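Local coordinates for oligopeptide-binding protein AppA (Bacillus subtilis, PDB 1XOC) that captures oligopeptides outside the cell for an ABC permease, a system that can replace Opp in sporulation and genetic competence, at residues A[201-204]-A[210-213]; A[185-190]-A[205-210]; A[364-367]-A[372-375]. All coordinates share one frame; numbering follows the deposited sequence.

Contact 1: residues A[201-204]-A[210-213]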
loop_
_atom_site.group_PDB
_atom_site.type_symbol
_atom_site.label_atom_id
_atom_site.label_comp_id
_atom_site.label_asym_id
_atom_site.label_seq_id
_atom_site.Cartn_x
_atom_site.Cartn_y
_atom_site.Cartn_z
ATOM N N LEU A 201 -12.746 -15.127 9.477
ATOM C CA LEU A 201 -11.629 -16.005 9.817
ATOM C C LEU A 201 -11.736 -16.496 11.265
ATOM O O LEU A 201 -12.287 -15.793 12.121
ATOM C CB LEU A 201 -10.301 -15.263 9.680
ATOM C CG LEU A 201 -10.030 -14.430 8.418
ATOM C CD1 LEU A 201 -8.688 -13.785 8.491
ATOM C CD2 LEU A 201 -10.068 -15.233 7.150
ATOM N N GLU A 202 -11.199 -17.693 11.525
ATOM C CA GLU A 202 -11.288 -18.369 12.837
ATOM C C GLU A 202 -9.877 -18.591 13.332
ATOM O O GLU A 202 -8.965 -18.846 12.533
ATOM C CB GLU A 202 -11.934 -19.755 12.703
ATOM C CG GLU A 202 -13.372 -19.724 12.345
ATOM C CD GLU A 202 -14.017 -21.121 12.316
ATOM O OE1 GLU A 202 -13.269 -22.105 12.076
ATOM O OE2 GLU A 202 -15.258 -21.201 12.493
ATOM N N ALA A 203 -9.703 -18.542 14.645
ATOM C CA ALA A 203 -8.405 -18.782 15.250
ATOM C C ALA A 203 -7.880 -20.119 14.835
ATOM O O ALA A 203 -8.601 -21.112 14.885
ATOM C CB ALA A 203 -8.493 -18.720 16.767
ATOM N N ASN A 204 -6.613 -20.138 14.422
ATOM C CA ASN A 204 -5.896 -21.358 14.146
ATOM C C ASN A 204 -5.372 -21.972 15.442
ATOM O O ASN A 204 -4.373 -21.477 16.001
ATOM C CB ASN A 204 -4.707 -21.039 13.246
ATOM C CG ASN A 204 -3.879 -22.237 12.917
ATOM O OD1 ASN A 204 -4.233 -23.374 13.277
ATOM N ND2 ASN A 204 -2.721 -21.994 12.252
ATOM N N GLY A 210 1.375 -20.251 19.096
ATOM C CA GLY A 210 0.256 -20.409 20.011
ATOM C C GLY A 210 -1.002 -19.830 19.387
ATOM O O GLY A 210 -0.970 -18.841 18.656
ATOM N N ARG A 211 -2.135 -20.447 19.694
ATOM C CA ARG A 211 -3.405 -19.957 19.213
ATOM C C ARG A 211 -3.635 -18.471 19.534
ATOM O O ARG A 211 -3.317 -18.026 20.646
ATOM C CB ARG A 211 -4.546 -20.753 19.867
ATOM C CG ARG A 211 -5.946 -20.513 19.252
ATOM C CD ARG A 211 -6.979 -20.992 20.233
ATOM N NE ARG A 211 -8.374 -20.973 19.806
ATOM C CZ ARG A 211 -9.254 -20.013 20.070
ATOM N NH1 ARG A 211 -8.891 -18.880 20.664
ATOM N NH2 ARG A 211 -10.529 -20.199 19.707
ATOM N N PRO A 212 -4.241 -17.730 18.588
ATOM C CA PRO A 212 -4.774 -16.416 18.963
ATOM C C PRO A 212 -5.641 -16.457 20.192
ATOM O O PRO A 212 -6.283 -17.473 20.463
ATOM C CB PRO A 212 -5.676 -16.061 17.763
ATOM C CG PRO A 212 -4.996 -16.690 16.627
ATOM C CD PRO A 212 -4.477 -18.000 17.152
ATOM N N TYR A 213 -5.697 -15.342 20.912
ATOM C CA TYR A 213 -6.667 -15.218 22.003
ATOM C C TYR A 213 -8.089 -15.037 21.457
ATOM O O TYR A 213 -9.040 -15.659 21.961
ATOM C CB TYR A 213 -6.308 -14.070 22.938
ATOM C CG TYR A 213 -4.952 -14.242 23.564
ATOM C CD1 TYR A 213 -4.713 -15.255 24.480
ATOM C CD2 TYR A 213 -3.906 -13.400 23.230
ATOM C CE1 TYR A 213 -3.465 -15.418 25.056
ATOM C CE2 TYR A 213 -2.639 -13.556 23.804
ATOM C CZ TYR A 213 -2.430 -14.576 24.696
ATOM O OH TYR A 213 -1.193 -14.759 25.282
#
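Ala203, the last residue of strand 198-203, lies opposite Pro212 with their CA atoms 5.7 Å apart, and Asn204 faces Arg211 at a similar spacing where the chain doubles back toward strand 216-221. No hydrogen bond joins the two segments directly, so contact is made by side chains and by one carbonyl. The methyl group of Ala203 sits over the centre of one face of the Arg211 guanidinium, CB to CZ being 3.6 Å; a small side chain suits a spot where a flat group must lie close to the strand. With CG anti to the backbone N (chi1 -169°) and the chain extended as far as NE, Arg211 runs past Asn204 O to reach this place. Pro212 packs its CB 4.0 Å from Ala203 CB, and its rigid ring rests against Phe188 of the adjoining strand. NH1 of Arg211 bends back to Pro212 O at 3.0 Å, a bond well short of straight at 140°. The remaining nitrogens form salt bridges, NE with Asp205 and NH2 with Asp215. Held by two carboxylates and the next residue's carbonyl, the guanidinium has its rotation fixed and its charge probably well balanced, while its face, where no N-H points, can still take the Ala203 methyl.

Contact 2: residues A[185-190]-A[205-210]. With ZN (zinc ion), chain D.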
loop_
_atom_site.group_PDB
_atom_site.type_symbol
_atom_site.label_atom_id
_atom_site.label_comp_id
_atom_site.label_asym_id
_atom_site.label_seq_id
_atom_site.Cartn_x
_atom_site.Cartn_y
_atom_site.Cartn_z
ATOM N N SER A 185 -0.275 -20.976 6.855
ATOM C CA SER A 185 0.197 -21.402 8.159
ATOM C C SER A 185 0.022 -20.263 9.182
ATOM O O SER A 185 0.547 -20.351 10.292
ATOM C CB SER A 185 1.650 -21.863 8.082
ATOM O OG SER A 185 2.513 -20.812 7.682
ATOM N N GLY A 186 -0.776 -19.236 8.835
ATOM C CA GLY A 186 -0.874 -18.071 9.701
ATOM C C GLY A 186 -1.825 -18.290 10.847
ATOM O O GLY A 186 -2.443 -19.371 10.974
ATOM N N PRO A 187 -1.978 -17.263 11.688
ATOM C CA PRO A 187 -2.704 -17.380 12.935
ATOM C C PRO A 187 -4.195 -17.553 12.829
ATOM O O PRO A 187 -4.827 -17.940 13.818
ATOM C CB PRO A 187 -2.375 -16.070 13.665
ATOM C CG PRO A 187 -1.933 -15.137 12.613
ATOM C CD PRO A 187 -1.336 -15.949 11.536
ATOM N N PHE A 188 -4.772 -17.251 11.659
ATOM C CA PHE A 188 -6.220 -17.372 11.473
ATOM C C PHE A 188 -6.476 -18.169 10.202
ATOM O O PHE A 188 -5.756 -18.044 9.211
ATOM C CB PHE A 188 -6.888 -15.993 11.408
ATOM C CG PHE A 188 -6.826 -15.246 12.709
ATOM C CD1 PHE A 188 -7.827 -15.409 13.658
ATOM C CD2 PHE A 188 -5.723 -14.433 13.020
ATOM C CE1 PHE A 188 -7.766 -14.743 14.884
ATOM C CE2 PHE A 188 -5.683 -13.751 14.240
ATOM C CZ PHE A 188 -6.675 -13.914 15.159
ATOM N N LYS A 189 -7.516 -18.986 10.244
ATOM C CA LYS A 189 -7.947 -19.827 9.115
ATOM C C LYS A 189 -9.161 -19.215 8.389
ATOM O O LYS A 189 -9.997 -18.573 9.003
ATOM C CB LYS A 189 -8.402 -21.194 9.619
ATOM C CG LYS A 189 -7.474 -21.960 10.459
ATOM C CD LYS A 189 -8.155 -23.282 10.904
ATOM C CE LYS A 189 -9.392 -23.019 11.772
ATOM N NZ LYS A 189 -9.830 -24.143 12.676
ATOM N N PHE A 190 -9.237 -19.419 7.087
ATOM C CA PHE A 190 -10.376 -18.958 6.303
ATOM C C PHE A 190 -11.638 -19.734 6.624
ATOM O O PHE A 190 -11.629 -20.952 6.605
ATOM C CB PHE A 190 -10.031 -19.072 4.804
ATOM C CG PHE A 190 -11.119 -18.611 3.878
ATOM C CD1 PHE A 190 -11.183 -17.287 3.470
ATOM C CD2 PHE A 190 -12.084 -19.500 3.432
ATOM C CE1 PHE A 190 -12.196 -16.872 2.583
ATOM C CE2 PHE A 190 -13.101 -19.092 2.557
ATOM C CZ PHE A 190 -13.150 -17.770 2.144
ATOM N N ASP A 205 -6.005 -23.053 15.895
ATOM C CA ASP A 205 -5.635 -23.705 17.149
ATOM C C ASP A 205 -4.202 -24.262 17.139
ATOM O O ASP A 205 -3.614 -24.522 18.215
ATOM C CB ASP A 205 -6.616 -24.855 17.425
ATOM C CG ASP A 205 -8.064 -24.392 17.623
ATOM O OD1 ASP A 205 -8.293 -23.278 18.037
ATOM O OD2 ASP A 205 -8.993 -25.185 17.430
ATOM N N ASP A 206 -3.663 -24.507 15.952
ATOM C CA ASP A 206 -2.313 -25.099 15.819
ATOM C C ASP A 206 -1.270 -24.088 15.366
ATOM O O ASP A 206 -0.226 -24.478 14.861
ATOM C CB ASP A 206 -2.358 -26.276 14.832
ATOM C CG ASP A 206 -1.279 -27.331 15.092
ATOM O OD1 ASP A 206 -0.621 -27.325 16.156
ATOM O OD2 ASP A 206 -1.109 -28.193 14.209
ATOM N N TYR A 207 -1.535 -22.801 15.536
ATOM C CA TYR A 207 -0.591 -21.797 15.093
ATOM C C TYR A 207 0.733 -21.966 15.831
ATOM O O TYR A 207 0.769 -22.184 17.050
ATOM C CB TYR A 207 -1.130 -20.392 15.343
ATOM C CG TYR A 207 -0.185 -19.307 14.829
ATOM C CD1 TYR A 207 0.246 -19.310 13.525
ATOM C CD2 TYR A 207 0.259 -18.278 15.675
ATOM C CE1 TYR A 207 1.091 -18.309 13.042
ATOM C CE2 TYR A 207 1.102 -17.299 15.215
ATOM C CZ TYR A 207 1.545 -17.329 13.921
ATOM O OH TYR A 207 2.383 -16.320 13.447
ATOM N N PHE A 208 1.827 -21.813 15.081
ATOM C CA PHE A 208 3.155 -22.122 15.637
ATOM C C PHE A 208 3.609 -21.303 16.839
ATOM O O PHE A 208 4.444 -21.784 17.609
ATOM C CB PHE A 208 4.218 -22.207 14.522
ATOM C CG PHE A 208 4.760 -20.892 14.051
ATOM C CD1 PHE A 208 5.971 -20.416 14.567
ATOM C CD2 PHE A 208 4.145 -20.187 13.053
ATOM C CE1 PHE A 208 6.522 -19.223 14.122
ATOM C CE2 PHE A 208 4.680 -18.990 12.588
ATOM C CZ PHE A 208 5.885 -18.510 13.140
ATOM N N GLU A 209 3.073 -20.096 17.028
ATOM C CA GLU A 209 3.410 -19.280 18.196
ATOM C C GLU A 209 2.353 -19.379 19.287
ATOM O O GLU A 209 2.447 -18.703 20.309
ATOM C CB GLU A 209 3.586 -17.830 17.802
ATOM C CG GLU A 209 4.627 -17.598 16.752
ATOM C CD GLU A 209 4.925 -16.145 16.542
ATOM O OE1 GLU A 209 4.144 -15.278 17.035
ATOM O OE2 GLU A 209 5.959 -15.869 15.899
ATOM N N GLY A 210 1.375 -20.251 19.096
ATOM C CA GLY A 210 0.256 -20.409 20.011
ATOM C C GLY A 210 -1.002 -19.830 19.387
ATOM O O GLY A 210 -0.970 -18.841 18.656
HETATM ZN ZN ZN D . -10.724 -24.833 18.399
HETATM O O HOH W 1 1.366 -22.247 12.161
HETATM O O HOH W 2 -8.044 -24.509 14.363
HETATM O O HOH W 3 -11.972 -24.898 17.221
#
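Ser185 meets Tyr207 through its carbonyl, where the approach to strand 188-194 packs against a type I beta turn, Tyr207 to Gly210, closed by a bond from Gly210 N to Tyr207 O. Ser185 O lies at the edge of the tyrosine ring, in its plane, 3.4 Å from CD1, and also accepts from a water that in turn accepts from Phe208 N. The hydroxyl of Ser185 is hydrogen-bonded to that of Ser54. Gly186 follows close to the same ring, its C 3.5 Å from Tyr207 CD1; glycine suits this position because a CB would run into Pro187 CD. Pro187 then lays its ring over one face of Tyr207, a CH-pi contact with CB 3.9 Å from the ring centroid and only 5° off the normal. A rigid, aliphatic proline suits this flat partner, which chi1 of -177° directs toward it; Glu209 N lies over the opposite face. Beyond Phe188, which turns away toward Met51 and Leu201, Lys189 extends toward the start of the loop. A water that accepts from Asp205 N at 2.9 Å lies unusually close to Lys189 NZ, so the lysine half of this bridge is less certain. Asp205 OD2 binds a zinc ion at 2.0 Å.

Contact 3: residues A[364-367]-A[372-375]. With ZN (zinc ion), chain F; ZN (zinc ion), chain J.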
loop_
_atom_site.group_PDB
_atom_site.type_symbol
_atom_site.label_atom_id
_atom_site.label_comp_id
_atom_site.label_asym_id
_atom_site.label_seq_id
_atom_site.Cartn_x
_atom_site.Cartn_y
_atom_site.Cartn_z
ATOM N N LEU A 364 -11.550 12.725 -12.951
ATOM C CA LEU A 364 -10.815 12.416 -11.725
ATOM C C LEU A 364 -11.549 11.342 -10.921
ATOM O O LEU A 364 -12.652 11.566 -10.385
ATOM C CB LEU A 364 -10.681 13.673 -10.881
ATOM C CG LEU A 364 -9.878 13.623 -9.570
ATOM C CD1 LEU A 364 -8.423 13.256 -9.785
ATOM C CD2 LEU A 364 -9.955 14.955 -8.852
ATOM N N LYS A 365 -10.905 10.176 -10.806
ATOM C CA LYS A 365 -11.470 9.048 -10.081
ATOM C C LYS A 365 -10.954 8.961 -8.651
ATOM O O LYS A 365 -9.815 9.367 -8.356
ATOM C CB LYS A 365 -11.104 7.730 -10.769
ATOM C CG LYS A 365 -11.778 7.461 -12.061
ATOM C CD LYS A 365 -11.306 6.146 -12.686
ATOM C CE LYS A 365 -12.208 5.790 -13.851
ATOM N NZ LYS A 365 -11.753 4.598 -14.626
ATOM N N THR A 366 -11.770 8.392 -7.763
ATOM C CA THR A 366 -11.263 7.944 -6.455
ATOM C C THR A 366 -12.124 6.821 -5.925
ATOM O O THR A 366 -13.131 6.474 -6.580
ATOM C CB THR A 366 -11.177 9.091 -5.416
ATOM O OG1 THR A 366 -10.317 8.652 -4.340
ATOM C CG2 THR A 366 -12.509 9.458 -4.872
ATOM N N ASN A 367 -11.780 6.260 -4.770
ATOM C CA ASN A 367 -12.468 5.064 -4.289
ATOM C C ASN A 367 -13.709 5.309 -3.436
ATOM O O ASN A 367 -13.681 6.095 -2.484
ATOM C CB ASN A 367 -11.505 4.125 -3.547
ATOM C CG ASN A 367 -10.711 4.815 -2.473
ATOM O OD1 ASN A 367 -9.989 5.766 -2.749
ATOM N ND2 ASN A 367 -10.821 4.313 -1.244
ATOM N N VAL A 372 -13.348 11.439 2.643
ATOM C CA VAL A 372 -12.289 12.425 2.523
ATOM C C VAL A 372 -11.832 12.577 1.065
ATOM O O VAL A 372 -11.705 13.691 0.566
ATOM C CB VAL A 372 -11.104 12.054 3.432
ATOM C CG1 VAL A 372 -9.890 12.934 3.169
ATOM C CG2 VAL A 372 -11.521 12.164 4.909
ATOM N N ARG A 373 -11.563 11.470 0.376
ATOM C CA ARG A 373 -11.082 11.542 -1.016
ATOM C C ARG A 373 -12.177 12.001 -1.961
ATOM O O ARG A 373 -11.881 12.727 -2.911
ATOM C CB ARG A 373 -10.534 10.197 -1.487
ATOM C CG ARG A 373 -9.262 9.858 -0.766
ATOM C CD ARG A 373 -8.685 8.525 -1.225
ATOM N NE ARG A 373 -7.566 8.086 -0.378
ATOM C CZ ARG A 373 -6.955 6.925 -0.554
ATOM N NH1 ARG A 373 -7.287 6.091 -1.522
ATOM N NH2 ARG A 373 -5.942 6.630 0.277
ATOM N N GLU A 374 -13.399 11.579 -1.710
ATOM C CA GLU A 374 -14.520 12.053 -2.490
ATOM C C GLU A 374 -14.606 13.569 -2.376
ATOM O O GLU A 374 -14.782 14.270 -3.371
ATOM C CB GLU A 374 -15.832 11.354 -2.063
ATOM C CG GLU A 374 -15.793 9.789 -2.211
ATOM C CD GLU A 374 -17.001 9.089 -1.596
ATOM O OE1 GLU A 374 -17.883 9.810 -1.070
ATOM O OE2 GLU A 374 -17.110 7.822 -1.659
ATOM N N ASP A 375 -14.514 14.097 -1.169
ATOM C CA ASP A 375 -14.472 15.540 -0.944
ATOM C C ASP A 375 -13.282 16.226 -1.633
ATOM O O ASP A 375 -13.418 17.302 -2.230
ATOM C CB ASP A 375 -14.395 15.851 0.553
ATOM C CG ASP A 375 -15.660 15.486 1.300
ATOM O OD1 ASP A 375 -15.670 15.497 2.544
ATOM O OD2 ASP A 375 -16.682 15.187 0.646
HETATM ZN ZN ZN F . -19.204 8.130 -0.479
HETATM ZN ZN ZN J . -17.748 14.930 3.131
HETATM O O HOH W 4 -19.996 7.217 -2.327
HETATM O O HOH W 5 -20.632 9.715 0.087
#
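Asn367 and Arg373 meet through a hydrogen bond from NH1 to OD1, 3.0 Å long and bent to 143° at the hydrogen. The donor stands out of the plane of the amide carbonyl, and amide and guanidinium planes are turned 71° apart, so the two groups meet across one another rather than flat. Asn367 holds CG between its backbone N and carbonyl carbon (chi1 51°), which brings OD1 round to the arginine. Both residues also hydrogen-bond the backbone of the bound peptide, Asn367 through ND2 and Arg373 through NH2. An amide suits this place because its oxygen can grip the arginine while its nitrogen donates to ligand; the guanidinium likewise has donors enough for both partners. Recognition of peptide backbone is consistent with a binding protein that must accept varied sequences.

Behind this pair, Thr366 supports the aliphatic part of Arg373: OG1 lies 3.3 Å from CB, and the same hydroxyl is hydrogen-bonded to Val416 O. The extended arginine chain carries its charged end past the threonine to Asn367. On the other branch, Thr366 CG2 rests against the helix backbone, 3.9 Å from Glu374 N. Glu374 sends its carboxylate outward, where both oxygens bind a zinc ion that also carries two waters, OE1 at 2.2 Å; OE2 also accepts from Gly369 N in the connection between strand and helix. Asp375 OD1 binds a second zinc ion.

The contact joins the first strand and the helix of a beta-alpha-beta unit, strand 358-367, helix 371-385 and strand 390-396. Strands 390-396 and 414-420 flank 358-367 in parallel; Arg373 packs on Val416 and Met417 of strand 414-420, and Asn367 touches Trp398 and Leu401 of helix 398-405.

Contacts 1 and 2 form one continuous patch, their centres 6 Å apart. They share Gly210, and bonds from Lys189 N to Glu202 O and Asn204 N to Pro187 O probably tie them together across the neighbouring strands 188-194 and 198-203 of a four-stranded mixed sheet. Together they pack the loop 205-213 against the ends of those strands. Contact 3 comes later in the chain, in the larger mixed sheet; its centre is about 36 Å from that of contact 1, and contact 2 lies across the chain's centre from it. Of the three, contact 3 reaches the bound peptide, whereas the first two are structural packing in another sheet.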